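Proline iminopeptidase (Streptomyces halstedii, PDB 3WMR) acts as an amidohydrolase on polyketide substrates, which it meets through a hydrophobic tunnel, and may release N-terminal proline from peptides. Local coordinates at residues Gly118-Phe123 with Ala141-Leu146; Tyr36-Asp41 with Pro75-Asp80; Gln255-Val260 with Val280-Tyr285; Tyr79-Asn84 with Glu104-Asn109. All coordinates share one frame; numbering follows the deposited sequence.

Contact 1. Residues Gly118-Phe123 with Ala141-Leu146. With GOL (glycerol), chain D.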
loop_
_atom_site.group_PDB
_atom_site.type_symbol
_atom_site.label_atom_id
_atom_site.label_comp_id
_atom_site.label_asym_id
_atom_site.label_seq_id
_atom_site.Cartn_x
_atom_site.Cartn_y
_atom_site.Cartn_z
ATOM N N GLY A 118 2.703 15.629 15.706
ATOM C CA GLY A 118 3.567 15.486 16.879
ATOM C C GLY A 118 3.817 14.059 17.358
ATOM O O GLY A 118 4.762 13.825 18.100
ATOM N N ASP A 119 2.975 13.105 16.949
ATOM C CA ASP A 119 3.066 11.737 17.452
ATOM C C ASP A 119 2.200 10.748 16.649
ATOM O O ASP A 119 0.971 10.821 16.694
ATOM C CB ASP A 119 2.642 11.699 18.920
ATOM C CG ASP A 119 3.027 10.411 19.589
ATOM O OD1 ASP A 119 3.742 9.616 18.966
ATOM O OD2 ASP A 119 2.619 10.181 20.729
ATOM N N TYR A 120 2.837 9.842 15.907
ATOM C CA TYR A 120 2.109 8.953 14.998
ATOM C C TYR A 120 2.976 7.762 14.595
ATOM O O TYR A 120 4.199 7.826 14.699
ATOM C CB TYR A 120 1.591 9.710 13.759
ATOM C CG TYR A 120 2.670 10.326 12.882
ATOM C CD1 TYR A 120 3.308 11.491 13.266
ATOM C CD2 TYR A 120 3.054 9.735 11.681
ATOM C CE1 TYR A 120 4.317 12.061 12.488
ATOM C CE2 TYR A 120 4.064 10.301 10.887
ATOM C CZ TYR A 120 4.699 11.460 11.303
ATOM O OH TYR A 120 5.689 12.036 10.512
ATOM N N VAL A 121 2.325 6.667 14.204
ATOM C CA VAL A 121 2.976 5.485 13.634
ATOM C C VAL A 121 2.479 5.383 12.192
ATOM O O VAL A 121 1.332 5.725 11.917
ATOM C CB VAL A 121 2.632 4.227 14.457
ATOM C CG1 VAL A 121 3.300 2.968 13.916
ATOM C CG2 VAL A 121 3.032 4.430 15.909
ATOM N N LEU A 122 3.343 4.987 11.263
ATOM C CA LEU A 122 2.928 4.786 9.872
ATOM C C LEU A 122 2.915 3.314 9.495
ATOM O O LEU A 122 3.873 2.584 9.776
ATOM C CB LEU A 122 3.847 5.517 8.886
ATOM C CG LEU A 122 3.876 7.039 8.781
ATOM C CD1 LEU A 122 4.791 7.407 7.623
ATOM C CD2 LEU A 122 2.494 7.627 8.558
ATOM N N PHE A 123 1.807 2.888 8.877
ATOM C CA PHE A 123 1.687 1.568 8.242
ATOM C C PHE A 123 1.468 1.840 6.766
ATOM O O PHE A 123 0.534 2.543 6.388
ATOM C CB PHE A 123 0.497 0.816 8.825
ATOM C CG PHE A 123 0.202 -0.500 8.158
ATOM C CD1 PHE A 123 0.721 -1.675 8.659
ATOM C CD2 PHE A 123 -0.626 -0.558 7.044
ATOM C CE1 PHE A 123 0.422 -2.890 8.058
ATOM C CE2 PHE A 123 -0.947 -1.784 6.437
ATOM C CZ PHE A 123 -0.421 -2.942 6.946
ATOM N N ALA A 141 9.954 14.458 13.282
ATOM C CA ALA A 141 10.065 14.345 14.743
ATOM C C ALA A 141 8.988 13.482 15.395
ATOM O O ALA A 141 9.254 12.775 16.375
ATOM C CB ALA A 141 10.066 15.742 15.372
ATOM N N GLY A 142 7.770 13.545 14.879
ATOM C CA GLY A 142 6.653 12.847 15.522
ATOM C C GLY A 142 6.519 11.372 15.199
ATOM O O GLY A 142 5.733 10.665 15.835
ATOM N N LEU A 143 7.266 10.896 14.209
ATOM C CA LEU A 143 7.186 9.494 13.795
ATOM C C LEU A 143 7.824 8.533 14.815
ATOM O O LEU A 143 9.021 8.629 15.106
ATOM C CB LEU A 143 7.825 9.294 12.426
ATOM C CG LEU A 143 7.789 7.844 11.903
ATOM C CD1 LEU A 143 6.351 7.433 11.578
ATOM C CD2 LEU A 143 8.695 7.690 10.696
ATOM N N ARG A 144 7.015 7.589 15.310
ATOM C CA ARG A 144 7.454 6.568 16.277
ATOM C C ARG A 144 7.948 5.247 15.678
ATOM O O ARG A 144 8.777 4.559 16.280
ATOM C CB ARG A 144 6.304 6.217 17.220
ATOM C CG ARG A 144 6.020 7.270 18.259
ATOM C CD ARG A 144 4.755 6.962 19.038
ATOM N NE ARG A 144 5.016 6.282 20.283
ATOM C CZ ARG A 144 4.962 6.835 21.497
ATOM N NH1 ARG A 144 4.647 8.112 21.675
ATOM N NH2 ARG A 144 5.237 6.091 22.545
ATOM N N GLY A 145 7.401 4.872 14.532
ATOM C CA GLY A 145 7.658 3.578 13.928
ATOM C C GLY A 145 7.096 3.531 12.523
ATOM O O GLY A 145 6.202 4.295 12.182
ATOM N N LEU A 146 7.625 2.630 11.711
ATOM C CA LEU A 146 7.176 2.441 10.341
ATOM C C LEU A 146 6.936 0.973 10.083
ATOM O O LEU A 146 7.810 0.134 10.345
ATOM C CB LEU A 146 8.238 2.915 9.343
ATOM C CG LEU A 146 8.040 2.570 7.856
ATOM C CD1 LEU A 146 6.809 3.256 7.282
ATOM C CD2 LEU A 146 9.303 2.971 7.074
HETATM C C1 GOL D . 6.504 11.292 19.743
HETATM O O1 GOL D . 6.622 12.711 19.605
HETATM C C2 GOL D . 7.882 10.643 19.639
HETATM O O2 GOL D . 8.028 9.640 20.661
HETATM C C3 GOL D . 8.072 9.998 18.266
HETATM O O3 GOL D . 9.150 10.608 17.554
#
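Strands 120-123 and 143-146 run parallel, 22° apart, pairing Tyr120 with Leu143 and Leu122 with Leu146; the extra residue on the second strand makes a beta bulge at Arg144 and Gly145. Three backbone bonds join them. Tyr120 N reaches Gly142 O at 3.0 Å from above the carbonyl plane, Arg144 N meets Tyr120 O at 2.9 Å almost along the C=O axis, and Leu122 N points nearly straight at Gly145 O, 3.1 Å away and in the carbonyl plane. The bulge leaves Gly145 N buried without a partner in the model. Tyr120 CG sits between its own N and carbonyl carbon (chi1 62°), which turns the ring back toward the second strand, one face above Leu143 CA, offset toward the rim; its OH bonds to His135. Leu143 CG is anti to the backbone N, and CD1 fits between Tyr120 CE2 at 3.7 Å and Leu122 CG at 3.8 Å. This face is covered by helix 127-137, the beta-alpha-beta crossover between the two strands, which follows directly on Ser126, the predicted nucleophile. On the Asp119 side Arg144 bends at chi3 (96°) and sets NH1 3.0 Å from Asp119 OD2, carboxylate and guanidinium nearly coplanar. The bonds of this salt bridge are weak; NH2 goes to Leu314 O. A glycerol, probably from the crystallisation liquor, donates through O1 to Gly118 O at 2.6 Å and through O3 to Ala141 O. Its position suggests that these loop carbonyls, unlike the leucine-lined interior, can be reached from solvent.

Contact 2. Residues Tyr36-Asp41 with Pro75-Asp80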
loop_
_atom_site.group_PDB
_atom_site.type_symbol
_atom_site.label_atom_id
_atom_site.label_comp_id
_atom_site.label_asym_id
_atom_site.label_seq_id
_atom_site.Cartn_x
_atom_site.Cartn_y
_atom_site.Cartn_z
ATOM N N TYR A 36 -10.535 11.587 4.683
ATOM C CA TYR A 36 -10.007 10.780 5.790
ATOM C C TYR A 36 -11.120 10.203 6.658
ATOM O O TYR A 36 -12.287 10.588 6.566
ATOM C CB TYR A 36 -9.089 11.635 6.678
ATOM C CG TYR A 36 -9.878 12.587 7.555
ATOM C CD1 TYR A 36 -10.264 13.837 7.080
ATOM C CD2 TYR A 36 -10.278 12.221 8.841
ATOM C CE1 TYR A 36 -11.014 14.704 7.857
ATOM C CE2 TYR A 36 -11.029 13.080 9.627
ATOM C CZ TYR A 36 -11.392 14.320 9.126
ATOM O OH TYR A 36 -12.124 15.192 9.885
ATOM N N ARG A 37 -10.721 9.313 7.550
ATOM C CA ARG A 37 -11.618 8.719 8.533
ATOM C C ARG A 37 -10.790 8.266 9.752
ATOM O O ARG A 37 -9.737 7.632 9.592
ATOM C CB ARG A 37 -12.355 7.550 7.866
ATOM C CG ARG A 37 -12.621 6.343 8.739
ATOM C CD ARG A 37 -12.388 5.040 8.001
ATOM N NE ARG A 37 -13.616 4.271 7.860
ATOM C CZ ARG A 37 -14.147 3.480 8.791
ATOM N NH1 ARG A 37 -13.582 3.320 9.980
ATOM N NH2 ARG A 37 -15.268 2.835 8.519
ATOM N N VAL A 38 -11.261 8.589 10.956
ATOM C CA VAL A 38 -10.635 8.124 12.193
ATOM C C VAL A 38 -11.522 7.085 12.862
ATOM O O VAL A 38 -12.753 7.256 12.950
ATOM C CB VAL A 38 -10.395 9.276 13.190
ATOM C CG1 VAL A 38 -9.711 8.756 14.445
ATOM C CG2 VAL A 38 -9.576 10.393 12.549
ATOM N N THR A 39 -10.906 6.000 13.317
ATOM C CA THR A 39 -11.591 5.031 14.165
ATOM C C THR A 39 -10.923 5.062 15.535
ATOM O O THR A 39 -9.689 5.084 15.628
ATOM C CB THR A 39 -11.547 3.624 13.562
ATOM O OG1 THR A 39 -11.887 3.702 12.172
ATOM C CG2 THR A 39 -12.528 2.714 14.269
ATOM N N GLY A 40 -11.741 5.094 16.587
ATOM C CA GLY A 40 -11.255 5.266 17.960
ATOM C C GLY A 40 -11.027 6.731 18.295
ATOM O O GLY A 40 -11.482 7.620 17.576
ATOM N N ASP A 41 -10.302 6.979 19.382
ATOM C CA ASP A 41 -10.133 8.329 19.924
ATOM C C ASP A 41 -8.694 8.819 19.730
ATOM O O ASP A 41 -7.780 8.279 20.340
ATOM C CB ASP A 41 -10.512 8.305 21.414
ATOM C CG ASP A 41 -10.592 9.695 22.038
ATOM O OD1 ASP A 41 -10.189 10.699 21.396
ATOM O OD2 ASP A 41 -11.059 9.781 23.197
ATOM N N PRO A 75 -5.785 4.276 17.997
ATOM C CA PRO A 75 -6.521 5.024 16.982
ATOM C C PRO A 75 -6.005 4.691 15.594
ATOM O O PRO A 75 -4.787 4.532 15.403
ATOM C CB PRO A 75 -6.211 6.501 17.300
ATOM C CG PRO A 75 -5.398 6.522 18.543
ATOM C CD PRO A 75 -4.834 5.143 18.724
ATOM N N VAL A 76 -6.920 4.575 14.634
ATOM C CA VAL A 76 -6.558 4.224 13.277
ATOM C C VAL A 76 -7.097 5.266 12.285
ATOM O O VAL A 76 -8.304 5.565 12.280
ATOM C CB VAL A 76 -7.052 2.812 12.929
ATOM C CG1 VAL A 76 -6.715 2.457 11.493
ATOM C CG2 VAL A 76 -6.439 1.779 13.871
ATOM N N VAL A 77 -6.194 5.814 11.467
ATOM C CA VAL A 77 -6.529 6.807 10.461
ATOM C C VAL A 77 -6.426 6.204 9.066
ATOM O O VAL A 77 -5.313 5.901 8.589
ATOM C CB VAL A 77 -5.620 8.050 10.554
ATOM C CG1 VAL A 77 -6.000 9.077 9.492
ATOM C CG2 VAL A 77 -5.696 8.663 11.954
ATOM N N HIS A 78 -7.592 5.981 8.438
ATOM C CA HIS A 78 -7.655 5.635 7.015
ATOM C C HIS A 78 -7.785 6.916 6.215
ATOM O O HIS A 78 -8.433 7.855 6.668
ATOM C CB HIS A 78 -8.861 4.755 6.680
ATOM C CG HIS A 78 -8.747 3.347 7.163
ATOM N ND1 HIS A 78 -9.002 2.987 8.469
ATOM C CD2 HIS A 78 -8.451 2.202 6.509
ATOM C CE1 HIS A 78 -8.844 1.683 8.603
ATOM N NE2 HIS A 78 -8.510 1.184 7.429
ATOM N N TYR A 79 -7.164 6.962 5.039
ATOM C CA TYR A 79 -7.427 8.055 4.101
ATOM C C TYR A 79 -7.233 7.679 2.628
ATOM O O TYR A 79 -6.514 6.744 2.300
ATOM C CB TYR A 79 -6.620 9.305 4.471
ATOM C CG TYR A 79 -5.190 9.386 3.962
ATOM C CD1 TYR A 79 -4.136 8.809 4.673
ATOM C CD2 TYR A 79 -4.875 10.109 2.802
ATOM C CE1 TYR A 79 -2.822 8.920 4.230
ATOM C CE2 TYR A 79 -3.560 10.220 2.353
ATOM C CZ TYR A 79 -2.536 9.621 3.071
ATOM O OH TYR A 79 -1.219 9.719 2.640
ATOM N N ASP A 80 -7.910 8.421 1.755
ATOM C CA ASP A 80 -7.784 8.253 0.314
ATOM C C ASP A 80 -6.842 9.305 -0.194
ATOM O O ASP A 80 -7.067 10.491 -0.002
ATOM C CB ASP A 80 -9.117 8.449 -0.396
ATOM C CG ASP A 80 -10.085 7.325 -0.145
ATOM O OD1 ASP A 80 -9.664 6.211 0.237
ATOM O OD2 ASP A 80 -11.278 7.577 -0.343
HETATM O O HOH W 1 -10.243 4.763 10.331
#
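Tyr36 opens an antiparallel ladder in which strand 36-39 joins strand 76-80 of the alpha/beta hydrolase sheet, the two running 164° apart. It faces Tyr79 in a non-hydrogen-bonded pair; only the roots of the side chains meet, CB to CB at 4.0 Å, because both rings lead away from the partner strand. Arg37 and His78 form a hydrogen-bonded pair, Arg37 N to His78 O and His78 N to Arg37 O both 2.9 Å. Their side chains lie alongside each other on the other face, Arg37 CD 3.8 Å from His78 CB, with guanidinium and imidazole planes 71° apart; His78 NE2 is held by Leu63 O. Val38 comes next and touches Val77 loosely through the CG2 methyls. Thr39 N then bonds Val76 O at 2.8 Å, and Val76 N returns to Thr39 O. With OG1 anti to the carbonyl carbon (chi1 -46°), Thr39 receives a weak bond from Arg37 NH1 and hydrogen-bonds a water, which donates to Arg37 O and Val76 O. The water sits in the imidazole plane, 2.9 Å from His78 ND1, so four protein atoms grip it. After Gly40 one touch remains, Asp41 O 3.5 Å from Pro75 CG.

Contact 3. Residues Gln255-Val260 with Val280-Tyr285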
loop_
_atom_site.group_PDB
_atom_site.type_symbol
_atom_site.label_atom_id
_atom_site.label_comp_id
_atom_site.label_asym_id
_atom_site.label_seq_id
_atom_site.Cartn_x
_atom_site.Cartn_y
_atom_site.Cartn_z
ATOM N N GLN A 255 15.424 6.093 10.924
ATOM C CA GLN A 255 15.915 5.930 12.302
ATOM C C GLN A 255 14.961 5.156 13.209
ATOM O O GLN A 255 15.367 4.628 14.256
ATOM C CB GLN A 255 16.153 7.294 12.933
ATOM C CG GLN A 255 17.331 8.032 12.330
ATOM C CD GLN A 255 17.504 9.431 12.910
ATOM O OE1 GLN A 255 16.541 10.170 13.056
ATOM N NE2 GLN A 255 18.742 9.803 13.217
ATOM N N VAL A 256 13.695 5.092 12.817
ATOM C CA VAL A 256 12.695 4.519 13.706
ATOM C C VAL A 256 12.698 3.007 13.549
ATOM O O VAL A 256 13.166 2.479 12.538
ATOM C CB VAL A 256 11.305 5.129 13.449
ATOM C CG1 VAL A 256 11.305 6.592 13.856
ATOM C CG2 VAL A 256 10.877 4.972 11.989
ATOM N N PRO A 257 12.189 2.299 14.564
ATOM C CA PRO A 257 12.057 0.876 14.390
ATOM C C PRO A 257 11.023 0.574 13.294
ATOM O O PRO A 257 9.894 1.090 13.309
ATOM C CB PRO A 257 11.596 0.370 15.768
ATOM C CG PRO A 257 11.454 1.561 16.640
ATOM C CD PRO A 257 11.553 2.785 15.798
ATOM N N THR A 258 11.446 -0.268 12.363
ATOM C CA THR A 258 10.710 -0.565 11.162
ATOM C C THR A 258 10.375 -2.048 11.139
ATOM O O THR A 258 11.189 -2.884 11.568
ATOM C CB THR A 258 11.536 -0.160 9.923
ATOM O OG1 THR A 258 11.784 1.255 9.965
ATOM C CG2 THR A 258 10.789 -0.512 8.626
ATOM N N MET A 259 9.173 -2.386 10.668
ATOM C CA MET A 259 8.799 -3.800 10.507
ATOM C C MET A 259 8.461 -4.088 9.041
ATOM O O MET A 259 7.654 -3.365 8.441
ATOM C CB MET A 259 7.605 -4.199 11.390
ATOM C CG MET A 259 7.221 -5.667 11.223
ATOM S SD MET A 259 6.029 -6.361 12.404
ATOM C CE MET A 259 4.736 -5.135 12.274
ATOM N N VAL A 260 9.089 -5.130 8.481
ATOM C CA VAL A 260 8.739 -5.637 7.162
ATOM C C VAL A 260 7.793 -6.812 7.358
ATOM O O VAL A 260 8.136 -7.759 8.066
ATOM C CB VAL A 260 9.972 -6.114 6.380
ATOM C CG1 VAL A 260 9.559 -6.726 5.042
ATOM C CG2 VAL A 260 10.949 -4.959 6.176
ATOM N N VAL A 280 17.923 -0.760 6.321
ATOM C CA VAL A 280 17.262 -0.076 7.436
ATOM C C VAL A 280 17.913 -0.542 8.744
ATOM O O VAL A 280 17.852 -1.722 9.061
ATOM C CB VAL A 280 15.737 -0.354 7.458
ATOM C CG1 VAL A 280 15.067 0.353 8.640
ATOM C CG2 VAL A 280 15.104 0.079 6.133
ATOM N N PRO A 281 18.540 0.374 9.497
ATOM C CA PRO A 281 19.265 -0.003 10.731
ATOM C C PRO A 281 18.462 -0.825 11.748
ATOM O O PRO A 281 18.939 -1.869 12.216
ATOM C CB PRO A 281 19.664 1.352 11.328
ATOM C CG PRO A 281 19.749 2.280 10.150
ATOM C CD PRO A 281 18.630 1.826 9.238
ATOM N N ASP A 282 17.247 -0.385 12.061
ATOM C CA ASP A 282 16.424 -1.059 13.068
ATOM C C ASP A 282 15.209 -1.670 12.387
ATOM O O ASP A 282 14.212 -0.973 12.173
ATOM C CB ASP A 282 15.986 -0.066 14.143
ATOM C CG ASP A 282 15.202 -0.719 15.279
ATOM O OD1 ASP A 282 14.835 -1.921 15.198
ATOM O OD2 ASP A 282 14.970 -0.013 16.276
ATOM N N VAL A 283 15.289 -2.964 12.059
ATOM C CA VAL A 283 14.264 -3.585 11.226
ATOM C C VAL A 283 13.978 -5.027 11.588
ATOM O O VAL A 283 14.889 -5.819 11.841
ATOM C CB VAL A 283 14.623 -3.487 9.727
ATOM C CG1 VAL A 283 15.905 -4.273 9.400
ATOM C CG2 VAL A 283 13.444 -3.941 8.856
ATOM N N ARG A 284 12.694 -5.364 11.603
ATOM C CA ARG A 284 12.268 -6.717 11.931
ATOM C C ARG A 284 11.406 -7.281 10.805
ATOM O O ARG A 284 10.785 -6.530 10.064
ATOM C CB ARG A 284 11.569 -6.739 13.290
ATOM C CG ARG A 284 10.226 -6.055 13.343
ATOM C CD ARG A 284 9.753 -5.877 14.785
ATOM N NE ARG A 284 10.413 -4.749 15.451
ATOM C CZ ARG A 284 10.054 -4.261 16.642
ATOM N NH1 ARG A 284 9.041 -4.798 17.324
ATOM N NH2 ARG A 284 10.724 -3.240 17.162
ATOM N N TYR A 285 11.410 -8.609 10.684
ATOM C CA TYR A 285 10.881 -9.337 9.540
ATOM C C TYR A 285 9.794 -10.341 9.951
ATOM O O TYR A 285 10.015 -11.196 10.827
ATOM C CB TYR A 285 12.052 -10.084 8.896
ATOM C CG TYR A 285 11.788 -10.741 7.554
ATOM C CD1 TYR A 285 11.065 -10.086 6.558
ATOM C CD2 TYR A 285 12.317 -11.998 7.264
ATOM C CE1 TYR A 285 10.841 -10.684 5.327
ATOM C CE2 TYR A 285 12.112 -12.599 6.032
ATOM C CZ TYR A 285 11.372 -11.927 5.064
ATOM O OH TYR A 285 11.155 -12.499 3.843
HETATM O O HOH W 2 15.871 2.289 11.610
HETATM O O HOH W 3 12.435 -3.009 14.369
#
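Beneath helix 270-279 the contact is close and apolar. Val260 has CG1 anti to its N and CG2 anti to its carbonyl carbon, so one branch goes to each neighbour: CG2 lies beside Val283 CG2 at 3.8 Å, while CG1 meets the edge of the Tyr285 ring at CD1, 4.0 Å away and in the ring plane. Farther back, Val280 CG1 crosses Thr258 at about a right angle, 3.7 Å from OG1, whose hydroxyl turns to Val256 O. Three backbone bonds tie the parallel strands: Thr258 N to Asp282 O, Arg284 N to Thr258 O, and Val260 N to Arg284 O, the last 2.7 Å and nearly along the C=O axis. Strand 258-263, helix 270-279 and strand 283-288 make a beta-alpha-beta crossover at the edge of the alpha/beta hydrolase sheet; the side chain of Asp266, a predicted active-site residue, is about 8 Å from that of Val260. The side of Arg284 and Asp282 is more exposed, bridged by water. Arg284 packs CG at 3.7 Å on CG of Met259, itself buried against helix 300-312, then bends at chi3 (78°) and swings the guanidinium back toward Pro257, where NH2 stands 4.0 Å from CB; NH1 goes to Ser313 OG. In the guanidinium plane a water accepts from Arg284 NE and donates to Thr258 O and Asp282 OD1. A second water links Val256 O to Asp282 N where the segments diverge.

Contact 4. Residues Tyr79-Asn84 with Glu104-Asn109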
loop_
_atom_site.group_PDB
_atom_site.type_symbol
_atom_site.label_atom_id
_atom_site.label_comp_id
_atom_site.label_asym_id
_atom_site.label_seq_id
_atom_site.Cartn_x
_atom_site.Cartn_y
_atom_site.Cartn_z
ATOM N N TYR A 79 -7.164 6.962 5.039
ATOM C CA TYR A 79 -7.427 8.055 4.101
ATOM C C TYR A 79 -7.233 7.679 2.628
ATOM O O TYR A 79 -6.514 6.744 2.300
ATOM C CB TYR A 79 -6.620 9.305 4.471
ATOM C CG TYR A 79 -5.190 9.386 3.962
ATOM C CD1 TYR A 79 -4.136 8.809 4.673
ATOM C CD2 TYR A 79 -4.875 10.109 2.802
ATOM C CE1 TYR A 79 -2.822 8.920 4.230
ATOM C CE2 TYR A 79 -3.560 10.220 2.353
ATOM C CZ TYR A 79 -2.536 9.621 3.071
ATOM O OH TYR A 79 -1.219 9.719 2.640
ATOM N N ASP A 80 -7.910 8.421 1.755
ATOM C CA ASP A 80 -7.784 8.253 0.314
ATOM C C ASP A 80 -6.842 9.305 -0.194
ATOM O O ASP A 80 -7.067 10.491 -0.002
ATOM C CB ASP A 80 -9.117 8.449 -0.396
ATOM C CG ASP A 80 -10.085 7.325 -0.145
ATOM O OD1 ASP A 80 -9.664 6.211 0.237
ATOM O OD2 ASP A 80 -11.278 7.577 -0.343
ATOM N N GLN A 81 -5.779 8.862 -0.838
ATOM C CA GLN A 81 -4.829 9.755 -1.477
ATOM C C GLN A 81 -5.460 10.538 -2.637
ATOM O O GLN A 81 -6.469 10.132 -3.211
ATOM C CB GLN A 81 -3.601 8.953 -1.918
ATOM C CG GLN A 81 -2.828 8.427 -0.715
ATOM C CD GLN A 81 -1.927 7.248 -1.024
ATOM O OE1 GLN A 81 -1.239 7.223 -2.045
ATOM N NE2 GLN A 81 -1.886 6.287 -0.103
ATOM N N LEU A 82 -4.865 11.677 -2.962
ATOM C CA LEU A 82 -5.425 12.563 -3.985
ATOM C C LEU A 82 -5.534 11.835 -5.308
ATOM O O LEU A 82 -4.600 11.161 -5.719
ATOM C CB LEU A 82 -4.551 13.798 -4.172
ATOM C CG LEU A 82 -5.075 14.868 -5.138
ATOM C CD1 LEU A 82 -6.292 15.570 -4.547
ATOM C CD2 LEU A 82 -3.986 15.879 -5.473
ATOM N N GLY A 83 -6.675 11.999 -5.971
ATOM C CA GLY A 83 -6.901 11.433 -7.295
ATOM C C GLY A 83 -7.947 10.335 -7.308
ATOM O O GLY A 83 -8.488 10.010 -8.371
ATOM N N ASN A 84 -8.240 9.749 -6.151
ATOM C CA ASN A 84 -9.261 8.693 -6.093
ATOM C C ASN A 84 -10.031 8.650 -4.778
ATOM O O ASN A 84 -9.693 9.345 -3.824
ATOM C CB ASN A 84 -8.637 7.314 -6.382
ATOM C CG ASN A 84 -9.563 6.409 -7.183
ATOM O OD1 ASN A 84 -10.631 6.831 -7.622
ATOM N ND2 ASN A 84 -9.154 5.168 -7.381
ATOM N N GLU A 104 3.750 12.820 -0.881
ATOM C CA GLU A 104 4.474 13.168 0.356
ATOM C C GLU A 104 3.902 14.431 0.984
ATOM O O GLU A 104 3.737 14.515 2.195
ATOM C CB GLU A 104 5.945 13.469 0.085
ATOM C CG GLU A 104 6.805 12.291 -0.302
ATOM C CD GLU A 104 8.238 12.745 -0.513
ATOM O OE1 GLU A 104 8.863 13.176 0.471
ATOM O OE2 GLU A 104 8.731 12.682 -1.655
ATOM N N ASP A 105 3.654 15.428 0.132
ATOM C CA ASP A 105 3.133 16.717 0.563
ATOM C C ASP A 105 1.731 16.554 1.117
ATOM O O ASP A 105 1.388 17.203 2.094
ATOM C CB ASP A 105 3.103 17.718 -0.601
ATOM C CG ASP A 105 4.482 18.228 -0.987
ATOM O OD1 ASP A 105 5.413 18.150 -0.163
ATOM O OD2 ASP A 105 4.633 18.723 -2.130
ATOM N N GLU A 106 0.931 15.691 0.491
ATOM C CA GLU A 106 -0.411 15.377 0.974
ATOM C C GLU A 106 -0.396 14.692 2.347
ATOM O O GLU A 106 -1.191 15.028 3.221
ATOM C CB GLU A 106 -1.162 14.481 -0.030
ATOM C CG GLU A 106 -2.568 14.131 0.426
ATOM C CD GLU A 106 -3.324 13.218 -0.515
ATOM O OE1 GLU A 106 -2.766 12.196 -0.996
ATOM O OE2 GLU A 106 -4.515 13.510 -0.751
ATOM N N LEU A 107 0.481 13.713 2.531
ATOM C CA LEU A 107 0.574 13.040 3.822
ATOM C C LEU A 107 0.985 14.036 4.915
ATOM O O LEU A 107 0.361 14.077 5.973
ATOM C CB LEU A 107 1.532 11.839 3.754
ATOM C CG LEU A 107 1.919 11.178 5.075
ATOM C CD1 LEU A 107 0.702 10.655 5.825
ATOM C CD2 LEU A 107 2.916 10.057 4.843
ATOM N N ASP A 108 2.026 14.833 4.659
ATOM C CA ASP A 108 2.452 15.877 5.609
ATOM C C ASP A 108 1.288 16.820 5.923
ATOM O O ASP A 108 1.011 17.099 7.086
ATOM C CB ASP A 108 3.630 16.692 5.061
ATOM C CG ASP A 108 4.950 15.974 5.203
ATOM O OD1 ASP A 108 5.111 15.161 6.143
ATOM O OD2 ASP A 108 5.836 16.226 4.379
ATOM N N ASN A 109 0.604 17.293 4.882
ATOM C CA ASN A 109 -0.547 18.174 5.068
ATOM C C ASN A 109 -1.598 17.510 5.947
ATOM O O ASN A 109 -2.136 18.148 6.854
ATOM C CB ASN A 109 -1.163 18.607 3.728
ATOM C CG ASN A 109 -2.451 19.404 3.903
ATOM O OD1 ASN A 109 -3.561 18.894 3.689
ATOM N ND2 ASN A 109 -2.312 20.648 4.309
HETATM O O HOH W 4 -0.628 10.954 0.356
#
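Glu106 stretches straight off its helix, CG anti to the backbone N (chi1 -180°) and CD anti to CA (chi2 -178°), and this full extension drives the carboxylate into the chain after strand 76-80. There OE1 takes the Leu82 N-H at 2.9 Å on its syn lone pair, while OE2 is hydrogen-bonded to Thr34 OG1. Glu106 OE1 also presses close to Gln81, 3.2 Å from CA, and accepts from a water at 2.8 Å. That water in turn accepts from Tyr79 OH at 2.7 Å and lies in the plane of the phenol ring. Glu106 OE1 approaches this ring at its edge too, 4.0 Å from Tyr79 CE2, with ring and carboxylate planes almost perpendicular. In the alpha/beta hydrolase fold this is where helix 100-113 packs on the sheet, and where the chain after strand 76-80 makes a type II beta turn, Gln81 to Asn84, with Gly83 at its third position (phi 112°). The amide of Gln81 points away from the helix, to Trp127 NE1 and His53 O; the Gln81 side chain is about 9 Å from that of Ser126, the predicted nucleophile. Leu107, one residue along the helix, crosses Tyr79 at about a right angle, with Leu107 CB 3.6 Å from Tyr79 OH.

In the fold
All four contacts reach the same mixed sheet. Contacts 1, 2 and 4 are mostly buried, whereas contact 3, at the outermost strand 283-288, is partly open and wetter. Contacts 1 and 3 are both parallel strand pairs bridged by a crossover helix, and they are neighbours: Leu146 probably bonds Pro257 and Met259 through the backbone. Contact 2 differs in being antiparallel. It shares strand 76-80, with Tyr79 and Asp80, with contact 4, where a helix rather than a strand is the partner and a single buried carboxylate replaces the backbone ladder. Contacts 1 and 4 touch lightly, Leu122 CD1 against Leu107 CD2; contacts 2 and 3 stand 24 Å apart between centres.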